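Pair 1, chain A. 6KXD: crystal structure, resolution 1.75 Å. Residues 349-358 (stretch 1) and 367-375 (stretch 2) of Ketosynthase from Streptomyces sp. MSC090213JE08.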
# COMPACT_ATOMS: atom_id res chain seq x y z
N ASP A 349 12.50 20.55 -28.87
CA ASP A 349 11.66 19.69 -29.75
C ASP A 349 10.58 18.98 -28.92
O ASP A 349 9.54 18.59 -29.45
CB ASP A 349 12.50 18.65 -30.51
CG ASP A 349 13.29 19.14 -31.73
OD1 ASP A 349 13.24 20.35 -32.05
OD2 ASP A 349 13.97 18.30 -32.35
N SER A 350 10.83 18.78 -27.61
CA SER A 350 9.94 18.02 -26.76
C SER A 350 8.72 18.84 -26.31
O SER A 350 7.76 18.26 -25.84
CB SER A 350 10.67 17.50 -25.55
OG SER A 350 11.15 18.56 -24.72
N ARG A 351 8.76 20.17 -26.43
CA ARG A 351 7.75 20.99 -25.82
C ARG A 351 6.39 20.69 -26.45
O ARG A 351 6.28 20.65 -27.65
CB ARG A 351 8.04 22.50 -25.92
CG ARG A 351 7.04 23.35 -25.14
CD ARG A 351 7.59 24.68 -24.60
NE ARG A 351 6.95 25.11 -23.35
CZ ARG A 351 5.75 25.67 -23.26
NH1 ARG A 351 5.07 25.97 -24.35
NH2 ARG A 351 5.21 25.92 -22.07
N GLY A 352 5.39 20.50 -25.60
CA GLY A 352 4.01 20.17 -25.91
C GLY A 352 3.80 18.76 -26.42
O GLY A 352 2.69 18.45 -26.81
N ARG A 353 4.86 17.91 -26.42
CA ARG A 353 4.73 16.60 -27.04
C ARG A 353 4.10 15.61 -26.05
O ARG A 353 4.25 15.74 -24.87
CB ARG A 353 6.09 16.08 -27.52
CG ARG A 353 6.69 16.87 -28.67
CD ARG A 353 5.84 16.87 -29.92
NE ARG A 353 6.55 17.67 -30.91
CZ ARG A 353 7.20 17.20 -31.98
NH1 ARG A 353 6.71 16.17 -32.64
NH2 ARG A 353 8.33 17.78 -32.37
N ILE A 354 3.45 14.58 -26.58
CA ILE A 354 2.86 13.53 -25.77
C ILE A 354 3.88 12.41 -25.52
O ILE A 354 4.62 11.95 -26.42
CB ILE A 354 1.58 12.99 -26.43
CG1 ILE A 354 0.48 14.04 -26.51
CG2 ILE A 354 1.07 11.74 -25.70
CD1 ILE A 354 -0.07 14.42 -25.15
N ALA A 355 3.90 11.94 -24.28
CA ALA A 355 4.64 10.78 -23.93
C ALA A 355 3.71 9.77 -23.26
O ALA A 355 2.78 10.07 -22.57
CB ALA A 355 5.80 11.13 -23.03
N LEU A 356 4.02 8.51 -23.49
CA LEU A 356 3.29 7.38 -22.96
C LEU A 356 4.29 6.49 -22.24
O LEU A 356 5.34 6.14 -22.82
CB LEU A 356 2.64 6.60 -24.10
CG LEU A 356 1.69 5.49 -23.71
CD1 LEU A 356 0.62 5.31 -24.78
CD2 LEU A 356 2.44 4.18 -23.57
N VAL A 357 3.96 6.11 -21.01
CA VAL A 357 4.78 5.15 -20.26
C VAL A 357 3.87 3.97 -19.91
O VAL A 357 2.73 4.15 -19.64
CB VAL A 357 5.44 5.76 -19.02
CG1 VAL A 357 6.27 6.96 -19.40
CG2 VAL A 357 4.46 6.10 -17.93
N CYS A 358 4.39 2.76 -20.03
CA CYS A 358 3.60 1.60 -19.87
C CYS A 358 4.41 0.64 -18.99
O CYS A 358 5.65 0.54 -19.15
CB CYS A 358 3.33 0.95 -21.24
SG CYS A 358 2.35 -0.55 -21.01
N ALA A 367 -0.36 -0.92 -16.39
CA ALA A 367 -0.68 0.51 -16.23
C ALA A 367 0.01 1.31 -17.33
O ALA A 367 1.12 1.00 -17.81
CB ALA A 367 -0.28 0.95 -14.85
N VAL A 368 -0.67 2.41 -17.71
CA VAL A 368 -0.22 3.27 -18.70
C VAL A 368 -0.45 4.70 -18.24
O VAL A 368 -1.51 4.97 -17.70
CB VAL A 368 -0.93 3.02 -20.04
CG1 VAL A 368 -0.55 4.08 -21.06
CG2 VAL A 368 -0.63 1.63 -20.58
N ALA A 369 0.55 5.56 -18.44
CA ALA A 369 0.35 6.97 -18.23
C ALA A 369 0.64 7.73 -19.52
O ALA A 369 1.64 7.47 -20.20
CB ALA A 369 1.19 7.51 -17.09
N VAL A 370 -0.19 8.76 -19.75
CA VAL A 370 0.00 9.68 -20.88
C VAL A 370 0.34 11.07 -20.32
O VAL A 370 -0.35 11.57 -19.43
CB VAL A 370 -1.24 9.71 -21.77
CG1 VAL A 370 -1.12 10.69 -22.92
CG2 VAL A 370 -1.54 8.33 -22.31
N LEU A 371 1.49 11.59 -20.75
CA LEU A 371 1.98 12.90 -20.26
C LEU A 371 2.02 13.87 -21.43
O LEU A 371 2.27 13.46 -22.55
CB LEU A 371 3.40 12.76 -19.74
CG LEU A 371 3.62 11.65 -18.71
CD1 LEU A 371 5.09 11.56 -18.35
CD2 LEU A 371 2.80 11.89 -17.46
N ARG A 372 1.87 15.15 -21.13
CA ARG A 372 2.19 16.16 -22.11
C ARG A 372 3.42 16.91 -21.61
O ARG A 372 3.36 17.43 -20.46
CB ARG A 372 0.98 17.07 -22.28
CG ARG A 372 1.36 18.41 -22.90
CD ARG A 372 0.60 18.82 -24.13
NE ARG A 372 -0.69 18.18 -24.39
CZ ARG A 372 -1.04 17.72 -25.59
NH1 ARG A 372 -0.16 17.67 -26.58
NH2 ARG A 372 -2.28 17.29 -25.78
N LEU A 373 4.48 16.92 -22.43
CA LEU A 373 5.75 17.55 -22.05
C LEU A 373 5.53 19.06 -22.20
O LEU A 373 4.86 19.51 -23.14
CB LEU A 373 6.91 16.97 -22.86
CG LEU A 373 7.01 15.44 -22.79
CD1 LEU A 373 8.05 14.90 -23.73
CD2 LEU A 373 7.27 15.00 -21.36
N ILE A 374 5.98 19.81 -21.20
CA ILE A 374 5.81 21.23 -21.17
C ILE A 374 7.22 21.82 -21.15
O ILE A 374 7.82 21.88 -22.22
CB ILE A 374 4.91 21.64 -20.00
CG1 ILE A 374 3.53 20.99 -20.18
CG2 ILE A 374 4.81 23.15 -19.85
CD1 ILE A 374 2.68 21.11 -18.96
N GLY A 375 7.77 22.11 -19.96
CA GLY A 375 9.07 22.78 -19.76
C GLY A 375 8.92 24.28 -19.56
O GLY A 375 8.04 24.89 -20.19

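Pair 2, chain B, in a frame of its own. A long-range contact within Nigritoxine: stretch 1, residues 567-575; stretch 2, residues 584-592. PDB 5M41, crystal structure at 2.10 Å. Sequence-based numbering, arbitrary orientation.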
# COMPACT_ATOMS: atom_id res chain seq x y z
N GLY B 567 -23.51 -11.19 -44.00
CA GLY B 567 -24.13 -11.52 -45.28
C GLY B 567 -23.16 -11.20 -46.40
O GLY B 567 -22.15 -10.51 -46.17
N VAL B 568 -23.46 -11.69 -47.60
CA VAL B 568 -22.54 -11.63 -48.74
C VAL B 568 -22.03 -10.22 -49.10
O VAL B 568 -20.82 -10.02 -49.23
CB VAL B 568 -23.06 -12.39 -49.99
CG1 VAL B 568 -22.20 -12.07 -51.21
CG2 VAL B 568 -23.05 -13.89 -49.73
N GLY B 569 -22.90 -9.23 -49.25
CA GLY B 569 -22.33 -7.91 -49.59
C GLY B 569 -21.77 -7.08 -48.43
O GLY B 569 -21.25 -5.99 -48.65
N LYS B 570 -21.87 -7.61 -47.20
CA LYS B 570 -21.86 -6.82 -45.95
C LYS B 570 -20.50 -6.73 -45.22
O LYS B 570 -19.65 -7.62 -45.38
CB LYS B 570 -22.91 -7.37 -44.95
CG LYS B 570 -24.28 -7.77 -45.52
CD LYS B 570 -25.16 -6.57 -45.88
CE LYS B 570 -26.43 -6.99 -46.61
NZ LYS B 570 -26.64 -6.14 -47.84
N GLN B 571 -20.33 -5.69 -44.39
CA GLN B 571 -19.09 -5.50 -43.62
C GLN B 571 -19.17 -6.07 -42.20
O GLN B 571 -19.89 -5.55 -41.32
CB GLN B 571 -18.62 -4.02 -43.59
CG GLN B 571 -17.35 -3.80 -42.74
CD GLN B 571 -16.77 -2.37 -42.76
OE1 GLN B 571 -17.36 -1.44 -42.19
NE2 GLN B 571 -15.60 -2.21 -43.38
N GLY B 572 -18.43 -7.16 -41.98
CA GLY B 572 -18.20 -7.67 -40.63
C GLY B 572 -17.17 -6.75 -39.96
O GLY B 572 -16.20 -6.33 -40.60
N ILE B 573 -17.42 -6.41 -38.69
CA ILE B 573 -16.53 -5.55 -37.89
C ILE B 573 -16.21 -6.33 -36.61
O ILE B 573 -17.08 -6.51 -35.75
CB ILE B 573 -17.18 -4.19 -37.54
CG1 ILE B 573 -17.53 -3.40 -38.81
CG2 ILE B 573 -16.25 -3.36 -36.65
CD1 ILE B 573 -18.37 -2.15 -38.58
N ILE B 574 -14.97 -6.83 -36.52
CA ILE B 574 -14.62 -7.84 -35.51
C ILE B 574 -13.75 -7.18 -34.43
O ILE B 574 -12.64 -6.67 -34.72
CB ILE B 574 -13.88 -9.06 -36.13
CG1 ILE B 574 -14.50 -9.49 -37.48
CG2 ILE B 574 -13.81 -10.22 -35.14
CD1 ILE B 574 -15.89 -10.10 -37.40
N ALA B 575 -14.27 -7.16 -33.20
CA ALA B 575 -13.69 -6.35 -32.12
C ALA B 575 -13.46 -7.16 -30.86
O ALA B 575 -14.34 -7.91 -30.41
CB ALA B 575 -14.60 -5.16 -31.81
N HIS B 584 -9.89 -2.54 -34.17
CA HIS B 584 -10.70 -3.69 -34.55
C HIS B 584 -10.28 -4.04 -35.95
O HIS B 584 -9.53 -3.26 -36.58
CB HIS B 584 -12.20 -3.39 -34.46
CG HIS B 584 -12.64 -2.20 -35.28
ND1 HIS B 584 -12.86 -2.27 -36.61
CD2 HIS B 584 -12.91 -0.89 -34.91
CE1 HIS B 584 -13.24 -1.07 -37.07
NE2 HIS B 584 -13.27 -0.22 -36.03
N HIS B 585 -10.70 -5.20 -36.44
CA HIS B 585 -10.51 -5.52 -37.84
C HIS B 585 -11.82 -5.73 -38.54
O HIS B 585 -12.84 -5.96 -37.91
CB HIS B 585 -9.55 -6.69 -38.07
CG HIS B 585 -10.00 -8.00 -37.45
ND1 HIS B 585 -10.66 -8.95 -38.14
CD2 HIS B 585 -9.78 -8.52 -36.17
CE1 HIS B 585 -10.88 -10.01 -37.34
NE2 HIS B 585 -10.34 -9.74 -36.13
N SER B 586 -11.82 -5.61 -39.87
CA SER B 586 -13.06 -5.71 -40.62
C SER B 586 -12.80 -6.11 -42.05
O SER B 586 -11.67 -6.06 -42.54
CB SER B 586 -13.82 -4.38 -40.56
OG SER B 586 -13.14 -3.38 -41.28
N HIS B 587 -13.88 -6.49 -42.73
CA HIS B 587 -13.81 -7.06 -44.06
C HIS B 587 -15.21 -7.13 -44.61
O HIS B 587 -16.18 -7.02 -43.87
CB HIS B 587 -13.22 -8.46 -44.00
CG HIS B 587 -14.01 -9.42 -43.15
ND1 HIS B 587 -13.60 -9.82 -41.94
CD2 HIS B 587 -15.26 -10.02 -43.36
CE1 HIS B 587 -14.51 -10.63 -41.39
NE2 HIS B 587 -15.54 -10.76 -42.27
N THR B 588 -15.31 -7.35 -45.91
CA THR B 588 -16.60 -7.65 -46.52
C THR B 588 -16.63 -9.14 -46.82
O THR B 588 -15.70 -9.68 -47.42
CB THR B 588 -16.82 -6.86 -47.83
OG1 THR B 588 -16.06 -7.45 -48.87
CG2 THR B 588 -16.42 -5.41 -47.69
N PHE B 589 -17.68 -9.81 -46.35
CA PHE B 589 -17.95 -11.20 -46.68
C PHE B 589 -18.17 -11.34 -48.18
O PHE B 589 -18.88 -10.53 -48.77
CB PHE B 589 -19.20 -11.70 -45.96
CG PHE B 589 -19.08 -11.69 -44.46
CD1 PHE B 589 -18.50 -12.77 -43.79
CD2 PHE B 589 -19.57 -10.62 -43.72
CE1 PHE B 589 -18.40 -12.77 -42.39
CE2 PHE B 589 -19.46 -10.61 -42.33
CZ PHE B 589 -18.88 -11.68 -41.67
N GLU B 590 -17.54 -12.32 -48.81
CA GLU B 590 -17.82 -12.58 -50.22
C GLU B 590 -18.65 -13.84 -50.30
O GLU B 590 -18.92 -14.45 -49.26
CB GLU B 590 -16.55 -12.66 -51.05
CG GLU B 590 -15.75 -11.36 -51.06
CD GLU B 590 -16.40 -10.23 -51.86
OE1 GLU B 590 -17.53 -10.37 -52.35
OE2 GLU B 590 -15.76 -9.16 -51.99
N GLN B 591 -19.08 -14.22 -51.51
CA GLN B 591 -19.86 -15.45 -51.70
C GLN B 591 -19.04 -16.59 -51.09
O GLN B 591 -19.57 -17.44 -50.39
CB GLN B 591 -20.21 -15.68 -53.18
CG GLN B 591 -21.58 -16.30 -53.43
CD GLN B 591 -22.68 -15.28 -53.74
OE1 GLN B 591 -22.68 -14.63 -54.80
NE2 GLN B 591 -23.67 -15.18 -52.84
N LYS B 592 -17.74 -16.57 -51.35
CA LYS B 592 -16.78 -17.41 -50.63
C LYS B 592 -15.62 -16.55 -50.11
O LYS B 592 -15.12 -15.68 -50.83
CB LYS B 592 -16.25 -18.51 -51.53
CG LYS B 592 -15.76 -19.74 -50.79
CD LYS B 592 -15.34 -20.83 -51.77
CE LYS B 592 -14.03 -20.49 -52.47
NZ LYS B 592 -13.76 -21.43 -53.59

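What backbone arrangement do the two pairs share? In each, a beta turn leads into a strand that runs antiparallel to the second stretch, at 155° in pair 1 and 159° in pair 2. The central residues superpose with an RMSD of 0.7 Å. Ser A350 to Arg A353 form a type II turn and the matching Gly B567 to Lys B570 a type I turn, yet both close with the same bond: Arg A353 N to Ser A350 O at 3.0 Å, Lys B570 N to Gly B567 O at 3.1 Å.

How does the hydrogen-bond ladder compare? Its rungs fall at matching positions. Leu A373 N donates to Arg A353 O at 2.7 Å, as Phe B589 N does to Lys B570 O at 3.1 Å. Ala A355 and Leu A371 bond in both directions, and so do Gly B572 and His B587, although the bond from Gly B572 N to His B587 O (2.9 Å) is weak. The last matched rung joins Val A357 with Ala A369 and Ile B574 with His B585. Beside the turn the pairs part: Gly A352 N makes a weak bond to Leu A373 O at 2.7 Å, whereas the matching Gly B569 N lies 4.3 Å from Phe B589 O.

How is the face carrying Ala A355 or Gly B572 filled? In pair 1 aliphatic groups do it: Ala A355 CB lies 4.4 Å from both Leu A371 CB and Leu A373 CD1, and Val A357 CG2 is 3.7 Å from Ala A369 CB. Pair 2 places rings opposite a bare backbone. An ideal CB on Gly B572 would stand 2.8 Å from Phe B589 CE2, a clash, and 3.2 Å from His B587 NE2, so the absent side chain leaves space that these larger neighbours use. Where Val A357 meets a small alanine, Ile B574 meets a histidine, and its CB sits over the face of the His B585 ring, 3.4 Å from CE1 of His B585.

What happens on the other face? Pair 1 remains largely apolar, with Leu A356 CG 3.7 Å from Val A368 CG1 and Ile A354 CG2 3.7 Å from Val A370 CG1. Arg A372 bends back, laying one face of its guanidinium against Ile A354 CD1 while NH1 donates to Gly A352 O at 3.0 Å. The shorter Thr B588 takes that position in pair 2. There Ile B573 CG2 packs over the His B584 ring, 3.6 Å from ND1 of His B584, a nitrogen buried without a polar partner.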